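Local coordinates for cell division control protein 73 (Saccharomyces cerevisiae, PDB 3V46), which serves in the Paf1 complex during RNA polymerase II transcription, its C-terminal Ras-like domain, which does not bind GTP, promoting association of the complex with chromatin, at residues 17-22 against 90-95; 33-38 against 151-156; 116-121 against 137-142. All coordinates share one frame; numbering follows the deposited sequence.

Interaction 1: 17-22 against 90-95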
loop_
_atom_site.group_PDB
_atom_site.type_symbol
_atom_site.label_atom_id
_atom_site.label_comp_id
_atom_site.label_asym_id
_atom_site.label_seq_id
_atom_site.Cartn_x
_atom_site.Cartn_y
_atom_site.Cartn_z
ATOM N N ILE A 17 6.543 -0.288 -1.616
ATOM C CA ILE A 17 5.096 -0.404 -1.566
ATOM C C ILE A 17 4.556 0.041 -2.912
ATOM O O ILE A 17 4.893 1.118 -3.398
ATOM C CB ILE A 17 4.489 0.473 -0.455
ATOM C CG1 ILE A 17 5.012 0.042 0.923
ATOM C CG2 ILE A 17 2.964 0.365 -0.474
ATOM C CD1 ILE A 17 4.540 0.913 2.112
ATOM N N LEU A 18 3.734 -0.791 -3.534
ATOM C CA LEU A 18 3.130 -0.429 -4.815
ATOM C C LEU A 18 1.736 0.118 -4.584
ATOM O O LEU A 18 0.909 -0.537 -3.965
ATOM C CB LEU A 18 3.029 -1.641 -5.727
ATOM C CG LEU A 18 4.314 -2.383 -6.034
ATOM C CD1 LEU A 18 4.030 -3.518 -7.010
ATOM C CD2 LEU A 18 5.319 -1.424 -6.607
ATOM N N ILE A 19 1.481 1.307 -5.117
ATOM C CA ILE A 19 0.180 1.948 -5.008
ATOM C C ILE A 19 -0.177 2.591 -6.346
ATOM O O ILE A 19 -0.200 3.819 -6.482
ATOM C CB ILE A 19 0.140 2.959 -3.835
ATOM C CG1 ILE A 19 -1.288 3.476 -3.622
ATOM C CG2 ILE A 19 1.140 4.104 -4.055
ATOM C CD1 ILE A 19 -1.486 4.211 -2.323
ATOM N N PRO A 20 -0.434 1.763 -7.355
ATOM C CA PRO A 20 -0.994 2.363 -8.567
ATOM C C PRO A 20 -2.411 2.841 -8.271
ATOM O O PRO A 20 -3.004 2.424 -7.274
ATOM C CB PRO A 20 -1.041 1.198 -9.534
ATOM C CG PRO A 20 -1.326 0.027 -8.652
ATOM C CD PRO A 20 -0.475 0.295 -7.405
ATOM N N SER A 21 -2.945 3.714 -9.102
ATOM C CA SER A 21 -4.270 4.233 -8.833
ATOM C C SER A 21 -5.216 4.036 -10.002
ATOM O O SER A 21 -4.796 3.929 -11.152
ATOM C CB SER A 21 -4.216 5.726 -8.463
ATOM O OG SER A 21 -3.752 6.537 -9.535
ATOM N N ALA A 22 -6.498 3.952 -9.676
ATOM C CA ALA A 22 -7.571 4.055 -10.645
ATOM C C ALA A 22 -8.441 5.252 -10.251
ATOM O O ALA A 22 -8.207 5.887 -9.222
ATOM C CB ALA A 22 -8.385 2.765 -10.688
ATOM N N ALA A 90 4.364 -4.609 0.193
ATOM C CA ALA A 90 2.927 -4.359 0.251
ATOM C C ALA A 90 2.451 -3.829 -1.076
ATOM O O ALA A 90 3.169 -3.092 -1.763
ATOM C CB ALA A 90 2.594 -3.377 1.367
ATOM N N ILE A 91 1.220 -4.204 -1.415
ATOM C CA ILE A 91 0.570 -3.789 -2.643
ATOM C C ILE A 91 -0.830 -3.306 -2.300
ATOM O O ILE A 91 -1.637 -4.056 -1.735
ATOM C CB ILE A 91 0.501 -4.952 -3.653
ATOM C CG1 ILE A 91 1.928 -5.425 -4.012
ATOM C CG2 ILE A 91 -0.256 -4.534 -4.915
ATOM C CD1 ILE A 91 1.977 -6.652 -4.863
ATOM N N PHE A 92 -1.106 -2.040 -2.613
ATOM C CA PHE A 92 -2.452 -1.513 -2.527
ATOM C C PHE A 92 -3.141 -1.806 -3.842
ATOM O O PHE A 92 -2.583 -1.538 -4.911
ATOM C CB PHE A 92 -2.442 -0.002 -2.282
ATOM C CG PHE A 92 -2.023 0.403 -0.897
ATOM C CD1 PHE A 92 -0.990 -0.235 -0.242
ATOM C CD2 PHE A 92 -2.653 1.437 -0.255
ATOM C CE1 PHE A 92 -0.606 0.159 1.036
ATOM C CE2 PHE A 92 -2.265 1.833 1.015
ATOM C CZ PHE A 92 -1.240 1.206 1.650
ATOM N N THR A 93 -4.365 -2.325 -3.776
ATOM C CA THR A 93 -5.071 -2.738 -4.981
ATOM C C THR A 93 -6.212 -1.803 -5.352
ATOM O O THR A 93 -6.897 -1.246 -4.492
ATOM C CB THR A 93 -5.654 -4.152 -4.829
ATOM O OG1 THR A 93 -6.564 -4.171 -3.724
ATOM C CG2 THR A 93 -4.563 -5.159 -4.589
ATOM N N THR A 94 -6.402 -1.655 -6.656
ATOM C CA THR A 94 -7.422 -0.784 -7.212
ATOM C C THR A 94 -8.720 -1.533 -7.347
ATOM O O THR A 94 -9.782 -0.935 -7.411
ATOM C CB THR A 94 -7.040 -0.319 -8.629
ATOM O OG1 THR A 94 -6.912 -1.464 -9.479
ATOM C CG2 THR A 94 -5.728 0.449 -8.606
ATOM N N GLY A 95 -8.619 -2.854 -7.421
ATOM C CA GLY A 95 -9.771 -3.684 -7.711
ATOM C C GLY A 95 -9.826 -4.164 -9.151
ATOM O O GLY A 95 -10.715 -4.922 -9.499
#

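Interaction 2: 33-38 against 151-156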
loop_
_atom_site.group_PDB
_atom_site.type_symbol
_atom_site.label_atom_id
_atom_site.label_comp_id
_atom_site.label_asym_id
_atom_site.label_seq_id
_atom_site.Cartn_x
_atom_site.Cartn_y
_atom_site.Cartn_z
ATOM N N LYS A 33 1.204 10.138 1.987
ATOM C CA LYS A 33 2.051 10.657 3.046
ATOM C C LYS A 33 1.200 11.310 4.137
ATOM O O LYS A 33 1.413 11.062 5.326
ATOM C CB LYS A 33 3.073 11.642 2.475
ATOM C CG LYS A 33 4.075 12.133 3.483
ATOM C CD LYS A 33 5.075 13.082 2.829
ATOM C CE LYS A 33 5.745 12.438 1.637
ATOM N NZ LYS A 33 6.899 13.275 1.158
ATOM N N GLN A 34 0.244 12.149 3.745
ATOM C CA GLN A 34 -0.626 12.785 4.725
ATOM C C GLN A 34 -1.334 11.718 5.557
ATOM O O GLN A 34 -1.480 11.842 6.773
ATOM C CB GLN A 34 -1.671 13.663 4.035
ATOM C CG GLN A 34 -1.079 14.837 3.285
ATOM C CD GLN A 34 -1.936 16.088 3.380
ATOM O OE1 GLN A 34 -2.977 16.098 4.043
ATOM N NE2 GLN A 34 -1.501 17.154 2.716
ATOM N N PHE A 35 -1.780 10.669 4.890
ATOM C CA PHE A 35 -2.512 9.625 5.576
ATOM C C PHE A 35 -1.614 8.875 6.557
ATOM O O PHE A 35 -1.912 8.794 7.747
ATOM C CB PHE A 35 -3.147 8.669 4.562
ATOM C CG PHE A 35 -4.055 7.645 5.175
ATOM C CD1 PHE A 35 -5.217 8.022 5.823
ATOM C CD2 PHE A 35 -3.747 6.309 5.084
ATOM C CE1 PHE A 35 -6.057 7.068 6.387
ATOM C CE2 PHE A 35 -4.581 5.351 5.633
ATOM C CZ PHE A 35 -5.736 5.733 6.284
ATOM N N LEU A 36 -0.509 8.337 6.065
ATOM C CA LEU A 36 0.338 7.487 6.891
ATOM C C LEU A 36 1.203 8.227 7.917
ATOM O O LEU A 36 1.545 7.660 8.950
ATOM C CB LEU A 36 1.222 6.609 6.014
ATOM C CG LEU A 36 0.482 5.591 5.156
ATOM C CD1 LEU A 36 1.481 4.723 4.445
ATOM C CD2 LEU A 36 -0.455 4.736 6.008
ATOM N N LEU A 37 1.576 9.471 7.641
ATOM C CA LEU A 37 2.415 10.215 8.569
ATOM C C LEU A 37 1.619 11.104 9.514
ATOM O O LEU A 37 1.999 11.280 10.676
ATOM C CB LEU A 37 3.436 11.064 7.809
ATOM C CG LEU A 37 4.489 10.248 7.060
ATOM C CD1 LEU A 37 5.502 11.177 6.427
ATOM C CD2 LEU A 37 5.184 9.261 7.995
ATOM N N GLU A 38 0.526 11.679 9.024
ATOM C CA GLU A 38 -0.229 12.626 9.826
ATOM C C GLU A 38 -1.574 12.075 10.266
ATOM O O GLU A 38 -2.304 12.739 10.996
ATOM C CB GLU A 38 -0.441 13.918 9.044
ATOM C CG GLU A 38 0.844 14.551 8.548
ATOM C CD GLU A 38 0.629 15.957 8.032
ATOM O OE1 GLU A 38 -0.106 16.124 7.034
ATOM O OE2 GLU A 38 1.184 16.898 8.638
ATOM N N GLU A 151 -6.667 5.516 14.388
ATOM C CA GLU A 151 -6.639 4.099 14.718
ATOM C C GLU A 151 -6.432 3.252 13.470
ATOM O O GLU A 151 -5.710 2.257 13.509
ATOM C CB GLU A 151 -7.926 3.683 15.441
ATOM C CG GLU A 151 -8.109 2.175 15.596
ATOM C CD GLU A 151 -7.153 1.548 16.600
ATOM O OE1 GLU A 151 -6.470 2.297 17.334
ATOM O OE2 GLU A 151 -7.092 0.298 16.655
ATOM N N VAL A 152 -7.048 3.651 12.360
ATOM C CA VAL A 152 -6.858 2.931 11.102
ATOM C C VAL A 152 -5.381 2.961 10.721
ATOM O O VAL A 152 -4.806 1.949 10.339
ATOM C CB VAL A 152 -7.708 3.512 9.959
ATOM C CG1 VAL A 152 -7.323 2.882 8.628
ATOM C CG2 VAL A 152 -9.176 3.281 10.224
ATOM N N VAL A 153 -4.756 4.120 10.852
ATOM C CA VAL A 153 -3.354 4.244 10.481
ATOM C C VAL A 153 -2.441 3.476 11.436
ATOM O O VAL A 153 -1.487 2.839 10.993
ATOM C CB VAL A 153 -2.945 5.723 10.357
ATOM C CG1 VAL A 153 -1.459 5.865 10.128
ATOM C CG2 VAL A 153 -3.736 6.369 9.221
ATOM N N ARG A 154 -2.743 3.515 12.732
ATOM C CA ARG A 154 -1.959 2.770 13.706
ATOM C C ARG A 154 -2.048 1.289 13.368
ATOM O O ARG A 154 -1.044 0.569 13.371
ATOM C CB ARG A 154 -2.459 3.026 15.135
ATOM C CG ARG A 154 -1.746 2.200 16.177
ATOM C CD ARG A 154 -2.299 2.445 17.582
ATOM N NE ARG A 154 -2.146 3.838 18.005
ATOM C CZ ARG A 154 -3.148 4.704 18.151
ATOM N NH1 ARG A 154 -4.405 4.336 17.921
ATOM N NH2 ARG A 154 -2.892 5.946 18.542
ATOM N N TYR A 155 -3.251 0.842 13.052
ATOM C CA TYR A 155 -3.456 -0.554 12.706
ATOM C C TYR A 155 -2.735 -0.913 11.415
ATOM O O TYR A 155 -2.166 -1.996 11.287
ATOM C CB TYR A 155 -4.941 -0.869 12.568
ATOM C CG TYR A 155 -5.134 -2.262 12.044
ATOM C CD1 TYR A 155 -4.996 -3.362 12.872
ATOM C CD2 TYR A 155 -5.380 -2.479 10.705
ATOM C CE1 TYR A 155 -5.139 -4.641 12.379
ATOM C CE2 TYR A 155 -5.522 -3.740 10.206
ATOM C CZ TYR A 155 -5.402 -4.825 11.042
ATOM O OH TYR A 155 -5.541 -6.101 10.535
ATOM N N PHE A 156 -2.741 -0.006 10.448
ATOM C CA PHE A 156 -2.052 -0.284 9.205
ATOM C C PHE A 156 -0.572 -0.484 9.464
ATOM O O PHE A 156 0.025 -1.437 8.977
ATOM C CB PHE A 156 -2.223 0.825 8.175
ATOM C CG PHE A 156 -1.339 0.637 6.987
ATOM C CD1 PHE A 156 -1.726 -0.217 5.966
ATOM C CD2 PHE A 156 -0.092 1.254 6.914
ATOM C CE1 PHE A 156 -0.915 -0.440 4.887
ATOM C CE2 PHE A 156 0.730 1.039 5.820
ATOM C CZ PHE A 156 0.312 0.190 4.800
#

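Interaction 3: 116-121 against 137-142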
loop_
_atom_site.group_PDB
_atom_site.type_symbol
_atom_site.label_atom_id
_atom_site.label_comp_id
_atom_site.label_asym_id
_atom_site.label_seq_id
_atom_site.Cartn_x
_atom_site.Cartn_y
_atom_site.Cartn_z
ATOM N N LYS A 116 2.053 -8.897 0.709
ATOM C CA LYS A 116 0.883 -8.452 1.443
ATOM C C LYS A 116 0.054 -7.482 0.615
ATOM O O LYS A 116 0.563 -6.482 0.122
ATOM C CB LYS A 116 1.333 -7.788 2.741
ATOM C CG LYS A 116 0.223 -7.168 3.523
ATOM C CD LYS A 116 -0.450 -8.185 4.374
ATOM C CE LYS A 116 -1.514 -7.549 5.243
ATOM N NZ LYS A 116 -2.246 -8.583 5.997
ATOM N N GLY A 117 -1.224 -7.795 0.448
ATOM C CA GLY A 117 -2.141 -6.936 -0.273
ATOM C C GLY A 117 -3.147 -6.236 0.630
ATOM O O GLY A 117 -3.568 -6.775 1.660
ATOM N N TYR A 118 -3.529 -5.031 0.217
ATOM C CA TYR A 118 -4.534 -4.222 0.899
ATOM C C TYR A 118 -5.537 -3.711 -0.118
ATOM O O TYR A 118 -5.182 -3.434 -1.267
ATOM C CB TYR A 118 -3.898 -3.006 1.588
ATOM C CG TYR A 118 -2.956 -3.353 2.710
ATOM C CD1 TYR A 118 -1.605 -3.551 2.467
ATOM C CD2 TYR A 118 -3.413 -3.494 4.008
ATOM C CE1 TYR A 118 -0.742 -3.862 3.471
ATOM C CE2 TYR A 118 -2.541 -3.812 5.038
ATOM C CZ TYR A 118 -1.206 -3.990 4.753
ATOM O OH TYR A 118 -0.323 -4.313 5.755
ATOM N N TYR A 119 -6.789 -3.600 0.311
ATOM C CA TYR A 119 -7.831 -2.975 -0.478
ATOM C C TYR A 119 -8.563 -1.978 0.425
ATOM O O TYR A 119 -9.280 -2.367 1.337
ATOM C CB TYR A 119 -8.820 -4.009 -1.034
ATOM C CG TYR A 119 -9.939 -3.381 -1.830
ATOM C CD1 TYR A 119 -9.729 -2.939 -3.130
ATOM C CD2 TYR A 119 -11.207 -3.234 -1.286
ATOM C CE1 TYR A 119 -10.737 -2.360 -3.863
ATOM C CE2 TYR A 119 -12.230 -2.665 -2.017
ATOM C CZ TYR A 119 -11.988 -2.225 -3.302
ATOM O OH TYR A 119 -13.000 -1.665 -4.039
ATOM N N PHE A 120 -8.364 -0.694 0.171
ATOM C CA PHE A 120 -9.005 0.360 0.949
ATOM C C PHE A 120 -10.260 0.839 0.235
ATOM O O PHE A 120 -10.273 1.005 -0.993
ATOM C CB PHE A 120 -8.052 1.555 1.134
ATOM C CG PHE A 120 -6.999 1.349 2.188
ATOM C CD1 PHE A 120 -5.847 0.628 1.910
ATOM C CD2 PHE A 120 -7.155 1.897 3.452
ATOM C CE1 PHE A 120 -4.876 0.458 2.880
ATOM C CE2 PHE A 120 -6.183 1.738 4.418
ATOM C CZ PHE A 120 -5.050 1.009 4.137
ATOM N N HIS A 121 -11.318 1.061 1.004
ATOM C CA HIS A 121 -12.559 1.564 0.442
ATOM C C HIS A 121 -13.372 2.286 1.509
ATOM O O HIS A 121 -13.078 2.194 2.703
ATOM C CB HIS A 121 -13.379 0.420 -0.150
ATOM C CG HIS A 121 -13.869 -0.551 0.873
ATOM N ND1 HIS A 121 -15.178 -0.578 1.307
ATOM C CD2 HIS A 121 -13.225 -1.523 1.560
ATOM C CE1 HIS A 121 -15.317 -1.526 2.215
ATOM N NE2 HIS A 121 -14.147 -2.112 2.389
ATOM N N GLU A 137 -6.161 -7.681 2.588
ATOM C CA GLU A 137 -6.828 -7.136 3.744
ATOM C C GLU A 137 -7.694 -5.968 3.297
ATOM O O GLU A 137 -7.203 -5.046 2.665
ATOM C CB GLU A 137 -5.789 -6.692 4.767
ATOM C CG GLU A 137 -6.360 -6.103 6.017
ATOM C CD GLU A 137 -5.347 -6.038 7.137
ATOM O OE1 GLU A 137 -5.528 -5.194 8.021
ATOM O OE2 GLU A 137 -4.372 -6.817 7.139
ATOM N N LYS A 138 -8.989 -6.034 3.587
ATOM C CA LYS A 138 -9.915 -4.966 3.243
ATOM C C LYS A 138 -10.014 -4.003 4.418
ATOM O O LYS A 138 -10.326 -4.410 5.544
ATOM C CB LYS A 138 -11.304 -5.532 2.929
ATOM C CG LYS A 138 -11.383 -6.400 1.674
ATOM C CD LYS A 138 -10.947 -7.839 1.915
ATOM C CE LYS A 138 -10.966 -8.630 0.612
ATOM N NZ LYS A 138 -10.393 -9.988 0.738
ATOM N N VAL A 139 -9.781 -2.720 4.152
ATOM C CA VAL A 139 -9.742 -1.709 5.194
ATOM C C VAL A 139 -10.719 -0.584 4.854
ATOM O O VAL A 139 -10.668 -0.019 3.759
ATOM C CB VAL A 139 -8.315 -1.140 5.337
ATOM C CG1 VAL A 139 -8.258 -0.114 6.455
ATOM C CG2 VAL A 139 -7.323 -2.264 5.587
ATOM N N GLU A 140 -11.612 -0.272 5.794
ATOM C CA GLU A 140 -12.638 0.747 5.583
ATOM C C GLU A 140 -12.257 2.091 6.191
ATOM O O GLU A 140 -11.676 2.158 7.277
ATOM C CB GLU A 140 -13.982 0.289 6.167
ATOM C CG GLU A 140 -14.672 -0.776 5.331
ATOM C CD GLU A 140 -16.036 -1.192 5.875
ATOM O OE1 GLU A 140 -16.551 -2.234 5.423
ATOM O OE2 GLU A 140 -16.589 -0.485 6.739
ATOM N N LEU A 141 -12.580 3.153 5.462
ATOM C CA LEU A 141 -12.494 4.521 5.966
ATOM C C LEU A 141 -13.885 5.138 5.897
ATOM O O LEU A 141 -14.648 4.841 4.973
ATOM C CB LEU A 141 -11.530 5.363 5.120
ATOM C CG LEU A 141 -10.068 4.948 5.115
ATOM C CD1 LEU A 141 -9.295 5.840 4.158
ATOM C CD2 LEU A 141 -9.489 5.026 6.512
ATOM N N ASP A 142 -14.221 5.987 6.865
ATOM C CA ASP A 142 -15.481 6.725 6.823
ATOM C C ASP A 142 -15.400 7.769 5.715
ATOM O O ASP A 142 -14.382 8.423 5.547
ATOM C CB ASP A 142 -15.751 7.438 8.151
ATOM C CG ASP A 142 -16.181 6.496 9.271
ATOM O OD1 ASP A 142 -16.664 5.373 8.994
ATOM O OD2 ASP A 142 -16.060 6.911 10.447
#

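Interaction 1: 17-22 against 90-95
Leu18 and its neighbours pair with Ala90 to Phe92 as parallel strands, and two backbone hydrogen bonds fix the register. Leu18 N donates to Ala90 O at 3.0 Å, and Phe92 N donates to Leu18 O at 2.9 Å, so Leu18 spends both of its backbone polar atoms on this one partner strand. CA-H...O contacts accompany them, from Ile17 CA to Ala90 O and from Ile91 CA to Leu18 O.

Apolar contacts are divided between the two faces of the sheet. On one, Leu18 and Ile91 lie side by side and point the same way, with Leu18 CD1 4.1 Å from Ile91 CG1. On the other, Ile17 CG2, anti to its own backbone N, lies 3.9 Å from Phe92 CE1, and Ile19 approaches the same ring in one of its two modelled conformers. Phe120 of the next strand also meets this ring, the two planes nearly parallel.

Beyond the paired residues the contact continues through small groups. Thr94 CG2 sits 3.6 Å from Pro20 O, and Ala22 CB is 3.9 Å from Thr94 CB; the Thr94 hydroxyl is bonded to His96 N.

Flanked by strands 68-73 and 116-122, this parallel pair forms the centre of the six-stranded mixed sheet of the Ras-like fold.

Interaction 2: 33-38 against 151-156
Leu36 and Val153 mark the nearest backbone approach of helices 33-38 and 151-156, whose axes come within 9.2 Å and cross almost perpendicularly, at -83°. So steep a crossing confines the contact to a small patch, and five side chains fill it.

Val153 is the most heavily covered residue, its two methyls lying against Phe35 and Leu36. One methyl, CG2, rests over a face of the Phe35 ring, 3.7 Å from the ring centroid and 14° off the normal, a CH-pi contact in which the methyl is displaced slightly toward the rim at CZ. The same methyl lies 3.4 Å from Phe35 O, and the other, CG1, approaches Leu36 O at 3.7 Å. Phe35 has CG anti to its backbone N (chi1 -173°), and its ring extends past Val153 in the opposite direction to the valine. At the edge of that ring, near its plane, Val152 CG1 lies 4.0 Å from Phe35 CZ.

A second cluster forms where Leu36 meets Phe156. Leu36 CD2 is 3.6 Å from Phe156 CD2, while Leu36 CD1 lies 4.0 Å from Phe156 CE2. Strand residues complete the surroundings: Phe120 touches both phenylalanines, and Leu141 touches Phe35 and Val152.

Across the two segments the chemistry is apolar, a matter of methyl groups, aromatic rings and close fit. One of the carbonyls that Val153 leans on has a partner: Leu36 O accepts a hydrogen bond from Trp157 NE1, one residue further along the second helix. The packing thus probably depends on shape, with the Trp157 N-H adding a directional tie.

Interaction 3: 116-121 against 137-142
Phe120 lays one face of its ring against Val139, whose CB stands 3.9 Å from the ring centroid, a CH-pi contact; Val139 CG1 comes to 3.4 Å from Phe120 CE2. Tyr118 lies alongside Glu137 on the same face of the sheet. The Glu137 chain, extended beyond CG, carries OE2 to a salt bridge of 3.0 Å with Lys116 NZ. Its other carboxylate oxygen, OE1, is hydrogen-bonded to Tyr155 OH, so both oxygens of this group are held.

On the reverse face the His121 ring meets the aliphatic part of Glu140, with Glu140 CG 3.3 Å from His121 CE1.

Five backbone hydrogen bonds run between the strands in parallel register, from Glu137 N to Gly117 O at 2.9 Å through to Leu141 N to His121 O at 3.0 Å.

The two strands and the intervening helix 129-133 form a beta-alpha-beta unit, with strand 136-141 at the edge of the sheet. Helix 149-166 covers Val139 and Leu141 through Val152, helix 32-38 reaches Phe120 and Leu141 through Phe35, and strand 88-92 flanks the inner side of 116-122.

From the N terminus, strand 16-18 runs into the sheet and helix 32-38 follows it. Interaction 1 closes the first loop when the chain returns at 90-95. Interaction 2 opens at 33-38, before that closure, and closes only at 151-156, so these two cross. Interaction 3 begins after interaction 1 has closed and is nested wholly inside the loop of interaction 2. Strands 88-92 and 116-122 are neighbours, which joins interactions 1 and 3 into one continuous sheet. Interaction 2 packs two helices together on one side of that sheet, and Phe156 meets both Phe92 and Tyr118, binding early and late parts of the domain together.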